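Local structure of beta-N-acetylhexosaminidase (Bacteroides fragilis, 4PYS) at residues I31-E36 with S41-F46; Q144-I149 with K207-Y212; I153-M158 with R448-R453. The protein probably hydrolyses the glycosidic bonds of terminal beta-linked N-acetylhexosamine units at the non-reducing ends of glycans. One frame throughout, in Å; residues are numbered along the deposited sequence.

Contact 1. Residues I31-E36 with S41-F46; sequences IRMYAE and SFIRLF
Met33 on strand 31-35 faces Ile43 and Phe46 on helix 43-49, the helix of a beta-alpha-beta unit completed by the parallel strand 56-58, and the backbones stand well apart, with Met33 CA 11.6 Å from Phe46 CA. The gap is bridged by a selenomethionine and a ring reaching from opposite directions. The bend at chi3 (-50°) folds the methyl CE of Met33 back against the same side of the Phe46 ring that SE already approaches. SE lies 3.5 Å from Phe46 CZ and 4.1 Å from the ring centroid, 41° off the ring normal, an oblique Met-aromatic contact. The methyl CE continues along the ring to Phe46 CE2 at 3.6 Å. The Phe46 ring extends from the helix toward the sheet, its CG turned opposite the backbone N (chi1 179°). Ile43, one turn earlier, adds its terminal CD1, 4.0 Å from Met33 CE. Trp69 of strand 67-71 also meets both Met33 and Phe46, its ring nearly perpendicular to that of Phe46. No hydrogen bond crosses the contact: helix and strand are joined here by apolar contact and a chalcogen-aromatic contact, made in this crystal by the selenium of selenomethionine.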
ATOM      1  N   ILE A  31     -21.831  20.437  17.733  1.00 40.54           N
ATOM      2  CA  ILE A  31     -20.485  20.973  17.628  1.00 39.52           C
ATOM      3  C   ILE A  31     -20.382  21.951  16.471  1.00 43.62           C
ATOM      4  O   ILE A  31     -20.614  21.596  15.314  1.00 43.03           O
ATOM      5  CB  ILE A  31     -19.471  19.835  17.500  1.00 40.28           C
ATOM      6  CG1 ILE A  31     -19.452  19.052  18.815  1.00 44.65           C
ATOM      7  CG2 ILE A  31     -18.087  20.366  17.148  1.00 42.47           C
ATOM      8  CD1 ILE A  31     -18.754  17.719  18.734  1.00 50.92           C
ATOM      9  N   ARG A  32     -20.063  23.197  16.801  1.00 40.61           N
ATOM     10  CA  ARG A  32     -19.942  24.242  15.800  1.00 33.59           C
ATOM     11  C   ARG A  32     -18.558  24.197  15.166  1.00 35.02           C
ATOM     12  O   ARG A  32     -17.546  24.094  15.865  1.00 36.72           O
ATOM     13  CB  ARG A  32     -20.225  25.605  16.433  1.00 36.92           C
ATOM     14  CG  ARG A  32     -21.681  25.743  16.862  1.00 42.20           C
ATOM     15  CD  ARG A  32     -22.001  27.130  17.377  1.00 51.08           C
ATOM     16  NE  ARG A  32     -21.234  27.454  18.575  1.00 58.75           N
ATOM     17  CZ  ARG A  32     -21.594  27.112  19.810  1.00 68.98           C
ATOM     18  NH1 ARG A  32     -22.711  26.423  20.015  1.00 69.34           N
ATOM     19  NH2 ARG A  32     -20.838  27.455  20.844  1.00 71.29           N
HETATM   20  N   MSE A  33     -18.519  24.227  13.836  1.00 34.34           N
HETATM   21  CA  MSE A  33     -17.253  24.133  13.113  1.00 32.22           C
HETATM   22  C   MSE A  33     -17.126  25.186  12.020  1.00 32.64           C
HETATM   23  O   MSE A  33     -18.120  25.624  11.435  1.00 39.21           O
HETATM   24  CB  MSE A  33     -17.060  22.736  12.529  1.00 37.32           C
HETATM   25  CG  MSE A  33     -17.098  21.653  13.592  1.00 33.78           C
HETATM   26 SE   MSE A  33     -16.129  20.029  13.144  0.69 33.95          SE
HETATM   27  CE  MSE A  33     -16.911  19.751  11.405  1.00 39.39           C
ATOM     28  N   TYR A  34     -15.886  25.581  11.755  1.00 32.21           N
ATOM     29  CA  TYR A  34     -15.585  26.568  10.729  1.00 33.34           C
ATOM     30  C   TYR A  34     -14.502  26.009   9.823  1.00 30.13           C
ATOM     31  O   TYR A  34     -13.522  25.427  10.308  1.00 29.12           O
ATOM     32  CB  TYR A  34     -15.071  27.853  11.377  1.00 33.03           C
ATOM     33  CG  TYR A  34     -14.481  28.829  10.384  1.00 32.70           C
ATOM     34  CD1 TYR A  34     -15.280  29.756   9.738  1.00 37.89           C
ATOM     35  CD2 TYR A  34     -13.117  28.808  10.083  1.00 37.37           C
ATOM     36  CE1 TYR A  34     -14.747  30.647   8.824  1.00 43.17           C
ATOM     37  CE2 TYR A  34     -12.574  29.692   9.171  1.00 40.54           C
ATOM     38  CZ  TYR A  34     -13.393  30.606   8.547  1.00 41.12           C
ATOM     39  OH  TYR A  34     -12.851  31.484   7.639  1.00 48.70           O
ATOM     40  N   ALA A  35     -14.660  26.179   8.513  1.00 33.37           N
ATOM     41  CA  ALA A  35     -13.586  25.800   7.589  1.00 32.02           C
ATOM     42  C   ALA A  35     -13.248  26.957   6.661  1.00 32.56           C
ATOM     43  O   ALA A  35     -14.138  27.618   6.126  1.00 35.86           O
ATOM     44  CB  ALA A  35     -13.948  24.544   6.793  1.00 33.78           C
ATOM     45  N   GLU A  36     -11.952  27.196   6.480  1.00 30.66           N
ATOM     46  CA  GLU A  36     -11.479  28.308   5.661  1.00 32.97           C
ATOM     47  C   GLU A  36     -11.811  28.055   4.196  1.00 38.02           C
ATOM     48  O   GLU A  36     -12.269  28.947   3.478  1.00 40.21           O
ATOM     49  CB  GLU A  36      -9.965  28.464   5.838  1.00 34.13           C
ATOM     50  CG  GLU A  36      -9.323  29.425   4.849  1.00 36.24           C
ATOM     51  CD  GLU A  36      -7.904  29.790   5.223  1.00 41.80           C
ATOM     52  OE1 GLU A  36      -7.348  29.157   6.145  1.00 30.97           O
ATOM     53  OE2 GLU A  36      -7.349  30.717   4.598  1.00 45.59           O
ATOM     54  N   SER A  41     -13.309  17.351   0.987  1.00 39.78           N
ATOM     55  CA  SER A  41     -12.402  16.239   0.716  1.00 49.09           C
ATOM     56  C   SER A  41     -12.066  15.401   1.952  1.00 46.57           C
ATOM     57  O   SER A  41     -11.791  14.207   1.840  1.00 50.99           O
ATOM     58  CB  SER A  41     -11.102  16.769   0.146  1.00 62.05           C
ATOM     59  OG  SER A  41     -10.387  17.392   1.192  1.00 72.83           O
ATOM     60  N   PHE A  42     -12.060  16.030   3.126  1.00 38.40           N
ATOM     61  CA  PHE A  42     -11.690  15.320   4.348  1.00 41.60           C
ATOM     62  C   PHE A  42     -12.863  15.088   5.287  1.00 44.51           C
ATOM     63  O   PHE A  42     -12.773  14.292   6.224  1.00 42.29           O
ATOM     64  CB  PHE A  42     -10.555  16.046   5.081  1.00 39.13           C
ATOM     65  CG  PHE A  42     -10.899  17.440   5.530  1.00 33.34           C
ATOM     66  CD1 PHE A  42     -11.531  17.655   6.746  1.00 38.70           C
ATOM     67  CD2 PHE A  42     -10.565  18.535   4.748  1.00 34.96           C
ATOM     68  CE1 PHE A  42     -11.839  18.932   7.167  1.00 42.49           C
ATOM     69  CE2 PHE A  42     -10.867  19.814   5.161  1.00 43.80           C
ATOM     70  CZ  PHE A  42     -11.505  20.013   6.378  1.00 40.39           C
ATOM     71  N   ILE A  43     -13.971  15.767   5.030  1.00 39.20           N
ATOM     72  CA  ILE A  43     -15.042  15.816   6.011  1.00 43.06           C
ATOM     73  C   ILE A  43     -15.828  14.506   6.174  1.00 45.52           C
ATOM     74  O   ILE A  43     -16.365  14.239   7.248  1.00 39.33           O
ATOM     75  CB  ILE A  43     -15.987  17.008   5.753  1.00 41.30           C
ATOM     76  CG1 ILE A  43     -16.610  17.470   7.068  1.00 49.50           C
ATOM     77  CG2 ILE A  43     -17.032  16.669   4.698  1.00 40.78           C
ATOM     78  CD1 ILE A  43     -15.571  17.787   8.138  1.00 49.04           C
ATOM     79  N   ARG A  44     -15.897  13.688   5.126  1.00 38.73           N
ATOM     80  CA  ARG A  44     -16.584  12.406   5.243  1.00 35.63           C
ATOM     81  C   ARG A  44     -15.891  11.503   6.272  1.00 31.83           C
ATOM     82  O   ARG A  44     -16.553  10.757   7.004  1.00 36.44           O
ATOM     83  CB  ARG A  44     -16.693  11.714   3.883  1.00 40.08           C
ATOM     84  CG  ARG A  44     -17.799  12.287   3.000  1.00 45.92           C
ATOM     85  CD  ARG A  44     -18.004  11.462   1.736  1.00 59.17           C
ATOM     86  NE  ARG A  44     -17.144  11.911   0.644  1.00 68.35           N
ATOM     87  CZ  ARG A  44     -17.462  12.892  -0.197  1.00 72.12           C
ATOM     88  NH1 ARG A  44     -18.619  13.530  -0.066  1.00 68.89           N
ATOM     89  NH2 ARG A  44     -16.625  13.239  -1.167  1.00 75.73           N
ATOM     90  N   LEU A  45     -14.567  11.594   6.348  1.00 26.19           N
ATOM     91  CA  LEU A  45     -13.815  10.814   7.335  1.00 25.83           C
ATOM     92  C   LEU A  45     -14.095  11.309   8.750  1.00 28.86           C
ATOM     93  O   LEU A  45     -14.229  10.515   9.687  1.00 25.36           O
ATOM     94  CB  LEU A  45     -12.310  10.854   7.047  1.00 25.84           C
ATOM     95  CG  LEU A  45     -11.416   9.993   7.945  1.00 25.33           C
ATOM     96  CD1 LEU A  45     -11.754   8.510   7.780  1.00 28.64           C
ATOM     97  CD2 LEU A  45      -9.936  10.239   7.653  1.00 24.90           C
ATOM     98  N   PHE A  46     -14.176  12.626   8.904  1.00 28.43           N
ATOM     99  CA  PHE A  46     -14.496  13.217  10.197  1.00 26.88           C
ATOM    100  C   PHE A  46     -15.879  12.765  10.669  1.00 23.73           C
ATOM    101  O   PHE A  46     -16.058  12.393  11.835  1.00 26.28           O
ATOM    102  CB  PHE A  46     -14.442  14.753  10.107  1.00 29.35           C
ATOM    103  CG  PHE A  46     -14.774  15.438  11.400  1.00 32.43           C
ATOM    104  CD1 PHE A  46     -13.784  15.666  12.347  1.00 29.31           C
ATOM    105  CD2 PHE A  46     -16.077  15.841  11.677  1.00 36.96           C
ATOM    106  CE1 PHE A  46     -14.080  16.280  13.547  1.00 29.53           C
ATOM    107  CE2 PHE A  46     -16.385  16.457  12.878  1.00 37.29           C
ATOM    108  CZ  PHE A  46     -15.383  16.680  13.817  1.00 29.75           C
TER

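Contact 2. Residues Q144-I149 with K207-Y212; sequences QKVSTI and KEIIGY
Ile209 reaches from helix 203-214 toward Val146 and Ile149 in the first turn of helix 146-158, and these three residues carry the contact. Both helices belong to the family 20 catalytic domain, a TIM barrel: one lies in the chain between strands 132-138 and 163-170, the other between strands 163-170 and 219-223, so they flank strand 163-170 in sequence and pack side by side on the outside of the barrel. Their backbones come nearest at Val146 CA and Ile209 CA, 7.7 Å apart. Ile209 is nearly extended beyond CB (chi2 158°), which carries its terminal methyl CD1 across to the two residues opposite. There CD1 lies 4.2 Å from Val146 CG1 and 4.1 Å from Ile149 CG2. Val146 meets it obliquely and touches the outer arm of the isoleucine, since CG1 is also 4.2 Å from Ile209 CG1. Ile149, by contrast, stands about at right angles to Ile209 and offers only its CG2 branch. That branch lies anti to the backbone N, while CG1 (chi1 -58°) carries the longer arm off toward the sheet, where Ile149 packs on Leu137, Phe164 and Trp166. Trp166 also touches Ile209, so the pair of isoleucines is backed by the barrel strands. At the more exposed border, the Glu208 carboxylate passes Val146 CG1, with OE1 4.3 Å from it, and its OE2 forms a salt bridge with Lys150, just beyond the segment on the same helix as Val146. Between these two segments the chemistry is branched aliphatic contact at ordinary van der Waals spacing, without hydrogen bonds or ion pairs; Lys150 adds a directional link between the helices at the border, while Ile149 and Ile209 pack against the barrel strands.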
ATOM      1  N   GLN A 144     -10.546 -11.212  -1.715  1.00 25.91           N
ATOM      2  CA  GLN A 144     -11.139 -10.660  -0.502  1.00 25.89           C
ATOM      3  C   GLN A 144     -12.358  -9.838  -0.879  1.00 23.62           C
ATOM      4  O   GLN A 144     -12.326  -9.095  -1.872  1.00 27.65           O
ATOM      5  CB  GLN A 144     -10.136  -9.775   0.243  1.00 24.69           C
ATOM      6  CG  GLN A 144      -8.853 -10.497   0.643  1.00 21.60           C
ATOM      7  CD  GLN A 144      -7.802 -10.422  -0.429  1.00 26.87           C
ATOM      8  OE1 GLN A 144      -7.901  -9.607  -1.347  1.00 27.31           O
ATOM      9  NE2 GLN A 144      -6.773 -11.254  -0.312  1.00 24.47           N
ATOM     10  N   LYS A 145     -13.424  -9.934  -0.088  1.00 24.12           N
ATOM     11  CA  LYS A 145     -14.616  -9.147  -0.404  1.00 28.26           C
ATOM     12  C   LYS A 145     -14.357  -7.651  -0.321  1.00 29.18           C
ATOM     13  O   LYS A 145     -13.387  -7.207   0.299  1.00 24.94           O
ATOM     14  CB  LYS A 145     -15.839  -9.559   0.420  1.00 38.56           C
ATOM     15  CG  LYS A 145     -15.602  -9.905   1.859  1.00 48.21           C
ATOM     16  CD  LYS A 145     -16.775 -10.756   2.343  1.00 54.99           C
ATOM     17  CE  LYS A 145     -16.538 -11.318   3.732  1.00 61.14           C
ATOM     18  NZ  LYS A 145     -16.824 -10.324   4.800  1.00 64.57           N
ATOM     19  N   VAL A 146     -15.214  -6.877  -0.975  1.00 26.76           N
ATOM     20  CA  VAL A 146     -15.018  -5.430  -1.039  1.00 25.69           C
ATOM     21  C   VAL A 146     -14.903  -4.806   0.350  1.00 26.16           C
ATOM     22  O   VAL A 146     -14.058  -3.935   0.568  1.00 22.26           O
ATOM     23  CB  VAL A 146     -16.149  -4.755  -1.845  1.00 30.05           C
ATOM     24  CG1 VAL A 146     -16.098  -3.253  -1.694  1.00 31.26           C
ATOM     25  CG2 VAL A 146     -16.043  -5.141  -3.307  1.00 33.87           C
ATOM     26  N   SER A 147     -15.726  -5.259   1.295  1.00 28.36           N
ATOM     27  CA  SER A 147     -15.660  -4.690   2.650  1.00 28.32           C
ATOM     28  C   SER A 147     -14.307  -4.952   3.311  1.00 27.91           C
ATOM     29  O   SER A 147     -13.861  -4.181   4.163  1.00 25.62           O
ATOM     30  CB  SER A 147     -16.803  -5.216   3.524  1.00 29.33           C
ATOM     31  OG  SER A 147     -16.762  -6.625   3.635  1.00 30.02           O
ATOM     32  N   THR A 148     -13.650  -6.038   2.912  1.00 21.87           N
ATOM     33  CA  THR A 148     -12.327  -6.375   3.442  1.00 22.09           C
ATOM     34  C   THR A 148     -11.233  -5.541   2.787  1.00 22.03           C
ATOM     35  O   THR A 148     -10.296  -5.102   3.458  1.00 21.64           O
ATOM     36  CB  THR A 148     -12.036  -7.883   3.318  1.00 25.84           C
ATOM     37  OG1 THR A 148     -12.992  -8.616   4.104  1.00 25.89           O
ATOM     38  CG2 THR A 148     -10.627  -8.216   3.802  1.00 26.21           C
ATOM     39  N   ILE A 149     -11.346  -5.304   1.482  1.00 19.45           N
ATOM     40  CA  ILE A 149     -10.448  -4.349   0.839  1.00 18.41           C
ATOM     41  C   ILE A 149     -10.566  -2.991   1.540  1.00 21.36           C
ATOM     42  O   ILE A 149      -9.559  -2.353   1.865  1.00 18.98           O
ATOM     43  CB  ILE A 149     -10.767  -4.185  -0.659  1.00 20.99           C
ATOM     44  CG1 ILE A 149     -10.679  -5.534  -1.391  1.00 23.64           C
ATOM     45  CG2 ILE A 149      -9.832  -3.141  -1.293  1.00 24.36           C
ATOM     46  CD1 ILE A 149      -9.259  -6.111  -1.418  1.00 23.88           C
ATOM     47  N   LYS A 207     -14.657   1.656  -8.716  1.00 31.51           N
ATOM     48  CA  LYS A 207     -15.046   3.053  -8.548  1.00 33.01           C
ATOM     49  C   LYS A 207     -15.409   3.342  -7.090  1.00 35.04           C
ATOM     50  O   LYS A 207     -15.021   4.375  -6.545  1.00 34.40           O
ATOM     51  CB  LYS A 207     -16.218   3.413  -9.457  1.00 32.10           C
ATOM     52  CG  LYS A 207     -16.513   4.904  -9.478  1.00 37.90           C
ATOM     53  CD  LYS A 207     -17.719   5.206 -10.350  1.00 45.92           C
ATOM     54  CE  LYS A 207     -18.009   6.692 -10.363  1.00 55.55           C
ATOM     55  NZ  LYS A 207     -19.477   6.966 -10.307  1.00 61.92           N
ATOM     56  N   GLU A 208     -16.148   2.425  -6.469  1.00 35.84           N
ATOM     57  CA  GLU A 208     -16.518   2.550  -5.055  1.00 30.17           C
ATOM     58  C   GLU A 208     -15.266   2.579  -4.176  1.00 29.95           C
ATOM     59  O   GLU A 208     -15.132   3.418  -3.285  1.00 30.98           O
ATOM     60  CB  GLU A 208     -17.429   1.383  -4.642  1.00 34.10           C
ATOM     61  CG  GLU A 208     -17.851   1.389  -3.169  1.00 39.70           C
ATOM     62  CD  GLU A 208     -18.677   0.170  -2.774  1.00 52.52           C
ATOM     63  OE1 GLU A 208     -18.913  -0.709  -3.632  1.00 58.40           O
ATOM     64  OE2 GLU A 208     -19.090   0.088  -1.597  1.00 54.19           O
ATOM     65  N   ILE A 209     -14.353   1.650  -4.433  1.00 25.19           N
ATOM     66  CA  ILE A 209     -13.103   1.556  -3.672  1.00 21.16           C
ATOM     67  C   ILE A 209     -12.223   2.792  -3.830  1.00 29.20           C
ATOM     68  O   ILE A 209     -11.656   3.298  -2.850  1.00 26.78           O
ATOM     69  CB  ILE A 209     -12.362   0.262  -4.046  1.00 25.96           C
ATOM     70  CG1 ILE A 209     -13.050  -0.926  -3.362  1.00 31.61           C
ATOM     71  CG2 ILE A 209     -10.902   0.331  -3.662  1.00 23.81           C
ATOM     72  CD1 ILE A 209     -12.796  -2.252  -4.018  1.00 33.73           C
ATOM     73  N   ILE A 210     -12.121   3.301  -5.055  1.00 28.19           N
ATOM     74  CA  ILE A 210     -11.344   4.517  -5.289  1.00 26.91           C
ATOM     75  C   ILE A 210     -11.916   5.706  -4.519  1.00 27.47           C
ATOM     76  O   ILE A 210     -11.167   6.509  -3.964  1.00 28.03           O
ATOM     77  CB  ILE A 210     -11.292   4.870  -6.797  1.00 33.01           C
ATOM     78  CG1 ILE A 210     -10.505   3.805  -7.549  1.00 34.47           C
ATOM     79  CG2 ILE A 210     -10.653   6.245  -7.014  1.00 34.47           C
ATOM     80  CD1 ILE A 210      -9.057   3.774  -7.159  1.00 32.67           C
ATOM     81  N   GLY A 211     -13.243   5.820  -4.495  1.00 28.76           N
ATOM     82  CA  GLY A 211     -13.890   6.911  -3.787  1.00 31.88           C
ATOM     83  C   GLY A 211     -13.687   6.778  -2.289  1.00 29.52           C
ATOM     84  O   GLY A 211     -13.395   7.758  -1.598  1.00 33.83           O
ATOM     85  N   TYR A 212     -13.827   5.558  -1.784  1.00 28.00           N
ATOM     86  CA  TYR A 212     -13.619   5.281  -0.358  1.00 28.06           C
ATOM     87  C   TYR A 212     -12.203   5.644   0.067  1.00 27.74           C
ATOM     88  O   TYR A 212     -11.971   6.266   1.115  1.00 23.71           O
ATOM     89  CB  TYR A 212     -13.888   3.797  -0.095  1.00 26.96           C
ATOM     90  CG  TYR A 212     -13.750   3.360   1.350  1.00 25.07           C
ATOM     91  CD1 TYR A 212     -14.816   3.476   2.230  1.00 25.72           C
ATOM     92  CD2 TYR A 212     -12.557   2.813   1.826  1.00 23.93           C
ATOM     93  CE1 TYR A 212     -14.701   3.074   3.557  1.00 26.58           C
ATOM     94  CE2 TYR A 212     -12.434   2.400   3.164  1.00 22.85           C
ATOM     95  CZ  TYR A 212     -13.513   2.534   4.009  1.00 28.18           C
ATOM     96  OH  TYR A 212     -13.407   2.134   5.326  1.00 24.69           O
TER

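Contact 3. Residues I153-M158 with R448-R453; sequences IDMASM and RRVFPR
On the outside of the TIM barrel of the family 20 catalytic domain, Met155 and Met158 from the last turns of helix 146-158 meet Val450 and Phe451 at the end of the short helix 447-450. That short helix follows strand 428-435, which pairs in parallel with strand 132-138, so the contact joins parts of the chain on either side of the barrel's closure. Both methionines are selenomethionines. The Met155 side chain projects from the helix with CG opposite the backbone N (chi1 174°) and slides past Phe451 in the opposite direction. Its SE sits 3.7 Å from Phe451 CE1 and 4.6 Å from the ring centroid, 58° off the normal, in an oblique Met-aromatic contact. On the Val450 side the same selenium touches CG1 at 3.7 Å, while Met155 CG approaches Phe451 CZ at 3.8 Å. Met158, one turn on, brings its methyl CE to the ring edge, near the ring plane, 4.3 Å from Phe451 CZ. Two methionines a turn apart thus both pack against the outer part of the Phe451 ring, and all four residues are buried; Tyr489 adds to the packing on Met155, and Trp483 and Phe484 of helix 470-486 to that on Met158. Phe451 is where the backbone departs from helical geometry, followed by a cis peptide to Pro452. Across this break the guanidinium of Arg453 reaches back to the helix: its NH2 donates to Arg449 O at 3.0 Å, nearly straight at 163°, with the oxygen close to the guanidinium plane.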
ATOM      1  N   ILE A 153      -7.679  -0.564   3.456  1.00 18.71           N
ATOM      2  CA  ILE A 153      -7.493   0.828   3.046  1.00 18.82           C
ATOM      3  C   ILE A 153      -7.692   1.733   4.266  1.00 19.10           C
ATOM      4  O   ILE A 153      -6.914   2.665   4.513  1.00 18.67           O
ATOM      5  CB  ILE A 153      -8.497   1.189   1.950  1.00 21.04           C
ATOM      6  CG1 ILE A 153      -8.086   0.504   0.643  1.00 20.67           C
ATOM      7  CG2 ILE A 153      -8.605   2.725   1.789  1.00 20.11           C
ATOM      8  CD1 ILE A 153      -9.108   0.634  -0.496  1.00 21.25           C
ATOM      9  N   ASP A 154      -8.731   1.443   5.043  1.00 16.74           N
ATOM     10  CA  ASP A 154      -8.985   2.200   6.266  1.00 17.71           C
ATOM     11  C   ASP A 154      -7.809   2.057   7.231  1.00 21.13           C
ATOM     12  O   ASP A 154      -7.401   3.030   7.880  1.00 19.97           O
ATOM     13  CB  ASP A 154     -10.282   1.698   6.911  1.00 20.36           C
ATOM     14  CG  ASP A 154     -10.886   2.690   7.882  1.00 25.66           C
ATOM     15  OD1 ASP A 154     -10.936   3.904   7.563  1.00 23.20           O
ATOM     16  OD2 ASP A 154     -11.318   2.252   8.971  1.00 27.15           O
HETATM   17  N   MSE A 155      -7.247   0.852   7.320  1.00 18.86           N
HETATM   18  CA  MSE A 155      -6.068   0.634   8.169  1.00 19.22           C
HETATM   19  C   MSE A 155      -4.899   1.496   7.709  1.00 16.85           C
HETATM   20  O   MSE A 155      -4.207   2.127   8.521  1.00 18.57           O
HETATM   21  CB  MSE A 155      -5.647  -0.837   8.145  1.00 19.19           C
HETATM   22  CG  MSE A 155      -4.347  -1.067   8.900  1.00 20.13           C
HETATM   23 SE   MSE A 155      -3.488  -2.731   8.371  0.70 21.50          SE
HETATM   24  CE  MSE A 155      -2.886  -2.155   6.617  1.00 23.64           C
ATOM     25  N   ALA A 156      -4.677   1.533   6.408  1.00 18.28           N
ATOM     26  CA  ALA A 156      -3.543   2.279   5.868  1.00 18.10           C
ATOM     27  C   ALA A 156      -3.671   3.742   6.264  1.00 21.37           C
ATOM     28  O   ALA A 156      -2.712   4.356   6.719  1.00 16.77           O
ATOM     29  CB  ALA A 156      -3.499   2.124   4.343  1.00 17.57           C
ATOM     30  N   SER A 157      -4.870   4.288   6.124  1.00 18.78           N
ATOM     31  CA  SER A 157      -5.119   5.690   6.491  1.00 17.49           C
ATOM     32  C   SER A 157      -4.929   5.904   7.983  1.00 18.39           C
ATOM     33  O   SER A 157      -4.339   6.903   8.411  1.00 19.67           O
ATOM     34  CB  SER A 157      -6.545   6.084   6.108  1.00 20.06           C
ATOM     35  OG  SER A 157      -6.749   7.477   6.317  1.00 24.76           O
HETATM   36  N   MSE A 158      -5.413   4.951   8.769  1.00 16.07           N
HETATM   37  CA  MSE A 158      -5.315   5.021  10.226  1.00 15.84           C
HETATM   38  C   MSE A 158      -3.862   5.116  10.678  1.00 18.59           C
HETATM   39  O   MSE A 158      -3.559   5.746  11.694  1.00 19.19           O
HETATM   40  CB  MSE A 158      -5.981   3.774  10.843  1.00 16.40           C
HETATM   41  CG  MSE A 158      -5.894   3.700  12.358  1.00 21.12           C
HETATM   42 SE   MSE A 158      -6.722   2.043  12.975  0.68 22.27          SE
HETATM   43  CE  MSE A 158      -5.355   0.804  12.279  1.00 21.82           C
ATOM     44  N   ARG A 448      -3.755 -11.592  12.004  1.00 24.72           N
ATOM     45  CA  ARG A 448      -2.763 -12.146  12.937  1.00 22.47           C
ATOM     46  C   ARG A 448      -1.355 -12.082  12.356  1.00 22.30           C
ATOM     47  O   ARG A 448      -0.365 -12.175  13.086  1.00 24.05           O
ATOM     48  CB  ARG A 448      -3.120 -13.578  13.334  1.00 25.40           C
ATOM     49  CG  ARG A 448      -2.859 -14.605  12.250  1.00 26.73           C
ATOM     50  CD  ARG A 448      -3.482 -15.931  12.613  1.00 27.35           C
ATOM     51  NE  ARG A 448      -4.901 -15.986  12.260  1.00 28.65           N
ATOM     52  CZ  ARG A 448      -5.627 -17.096  12.272  1.00 31.14           C
ATOM     53  NH1 ARG A 448      -5.070 -18.241  12.637  1.00 30.45           N
ATOM     54  NH2 ARG A 448      -6.906 -17.067  11.916  1.00 29.75           N
ATOM     55  N   ARG A 449      -1.265 -11.893  11.039  1.00 20.38           N
ATOM     56  CA  ARG A 449       0.016 -11.676  10.369  1.00 21.55           C
ATOM     57  C   ARG A 449       0.366 -10.187  10.308  1.00 20.03           C
ATOM     58  O   ARG A 449       1.516  -9.780  10.510  1.00 18.17           O
ATOM     59  CB  ARG A 449      -0.067 -12.223   8.930  1.00 21.70           C
ATOM     60  CG  ARG A 449      -0.011 -13.738   8.832  1.00 22.69           C
ATOM     61  CD  ARG A 449      -0.721 -14.219   7.557  1.00 22.47           C
ATOM     62  NE  ARG A 449      -0.476 -15.643   7.344  1.00 24.74           N
ATOM     63  CZ  ARG A 449      -1.056 -16.614   8.038  1.00 27.48           C
ATOM     64  NH1 ARG A 449      -1.943 -16.329   8.988  1.00 26.22           N
ATOM     65  NH2 ARG A 449      -0.752 -17.878   7.780  1.00 28.57           N
ATOM     66  N   VAL A 450      -0.634  -9.369  10.016  1.00 16.73           N
ATOM     67  CA  VAL A 450      -0.413  -7.942   9.821  1.00 17.13           C
ATOM     68  C   VAL A 450      -0.080  -7.211  11.127  1.00 20.14           C
ATOM     69  O   VAL A 450       0.859  -6.409  11.164  1.00 17.46           O
ATOM     70  CB  VAL A 450      -1.618  -7.305   9.134  1.00 17.42           C
ATOM     71  CG1 VAL A 450      -1.472  -5.783   9.089  1.00 17.69           C
ATOM     72  CG2 VAL A 450      -1.759  -7.869   7.706  1.00 18.04           C
ATOM     73  N   PHE A 451      -0.839  -7.498  12.188  1.00 20.25           N
ATOM     74  CA  PHE A 451      -0.635  -6.845  13.497  1.00 19.42           C
ATOM     75  C   PHE A 451       0.043  -7.769  14.490  1.00 18.30           C
ATOM     76  O   PHE A 451      -0.324  -8.935  14.588  1.00 19.54           O
ATOM     77  CB  PHE A 451      -1.989  -6.430  14.085  1.00 19.62           C
ATOM     78  CG  PHE A 451      -2.619  -5.273  13.367  1.00 25.16           C
ATOM     79  CD1 PHE A 451      -3.437  -5.488  12.269  1.00 31.86           C
ATOM     80  CD2 PHE A 451      -2.366  -3.970  13.778  1.00 27.77           C
ATOM     81  CE1 PHE A 451      -4.006  -4.416  11.593  1.00 26.87           C
ATOM     82  CE2 PHE A 451      -2.930  -2.895  13.109  1.00 31.18           C
ATOM     83  CZ  PHE A 451      -3.750  -3.129  12.019  1.00 22.96           C
ATOM     84  N   PRO A 452       0.969  -7.235  15.309  1.00 17.95           N
ATOM     85  CA  PRO A 452       1.332  -5.822  15.443  1.00 16.02           C
ATOM     86  C   PRO A 452       2.501  -5.376  14.578  1.00 18.36           C
ATOM     87  O   PRO A 452       2.874  -4.225  14.678  1.00 16.56           O
ATOM     88  CB  PRO A 452       1.767  -5.722  16.918  1.00 20.75           C
ATOM     89  CG  PRO A 452       2.367  -7.073  17.193  1.00 19.84           C
ATOM     90  CD  PRO A 452       1.517  -8.059  16.408  1.00 20.19           C
ATOM     91  N   ARG A 453       3.088  -6.240  13.762  1.00 18.91           N
ATOM     92  CA  ARG A 453       4.312  -5.825  13.076  1.00 18.72           C
ATOM     93  C   ARG A 453       4.131  -4.647  12.122  1.00 19.67           C
ATOM     94  O   ARG A 453       5.061  -3.867  11.904  1.00 16.66           O
ATOM     95  CB  ARG A 453       4.982  -7.014  12.390  1.00 20.22           C
ATOM     96  CG  ARG A 453       5.539  -8.037  13.392  1.00 19.41           C
ATOM     97  CD  ARG A 453       6.029  -9.312  12.699  1.00 21.57           C
ATOM     98  NE  ARG A 453       4.947  -9.915  11.919  1.00 19.78           N
ATOM     99  CZ  ARG A 453       5.110 -10.880  11.023  1.00 21.41           C
ATOM    100  NH1 ARG A 453       6.316 -11.383  10.789  1.00 21.51           N
ATOM    101  NH2 ARG A 453       4.056 -11.341  10.352  1.00 19.23           N
TER

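In the fold
The contacts follow the chain from domain 2 into the catalytic barrel. Contact 1 comes first, its centre about 23 Å from that of contact 2 and 25 Å from that of contact 3. Contacts 2 and 3 interleave in sequence and share helix 146-158, with centres 16 Å apart; they touch directly where Ile209 and Tyr212 pack on Ile153, and Tyr212 also on Asp154. Contact 1 does not touch either, although its nearest atoms are about 4 Å from contact 3. Helix 96-109 touches both contacts: Ile100 meets Phe42 of contact 1 and Ser157 of contact 3. Helix 146-158 therefore faces neighbouring barrel elements and the N-terminal domain at once.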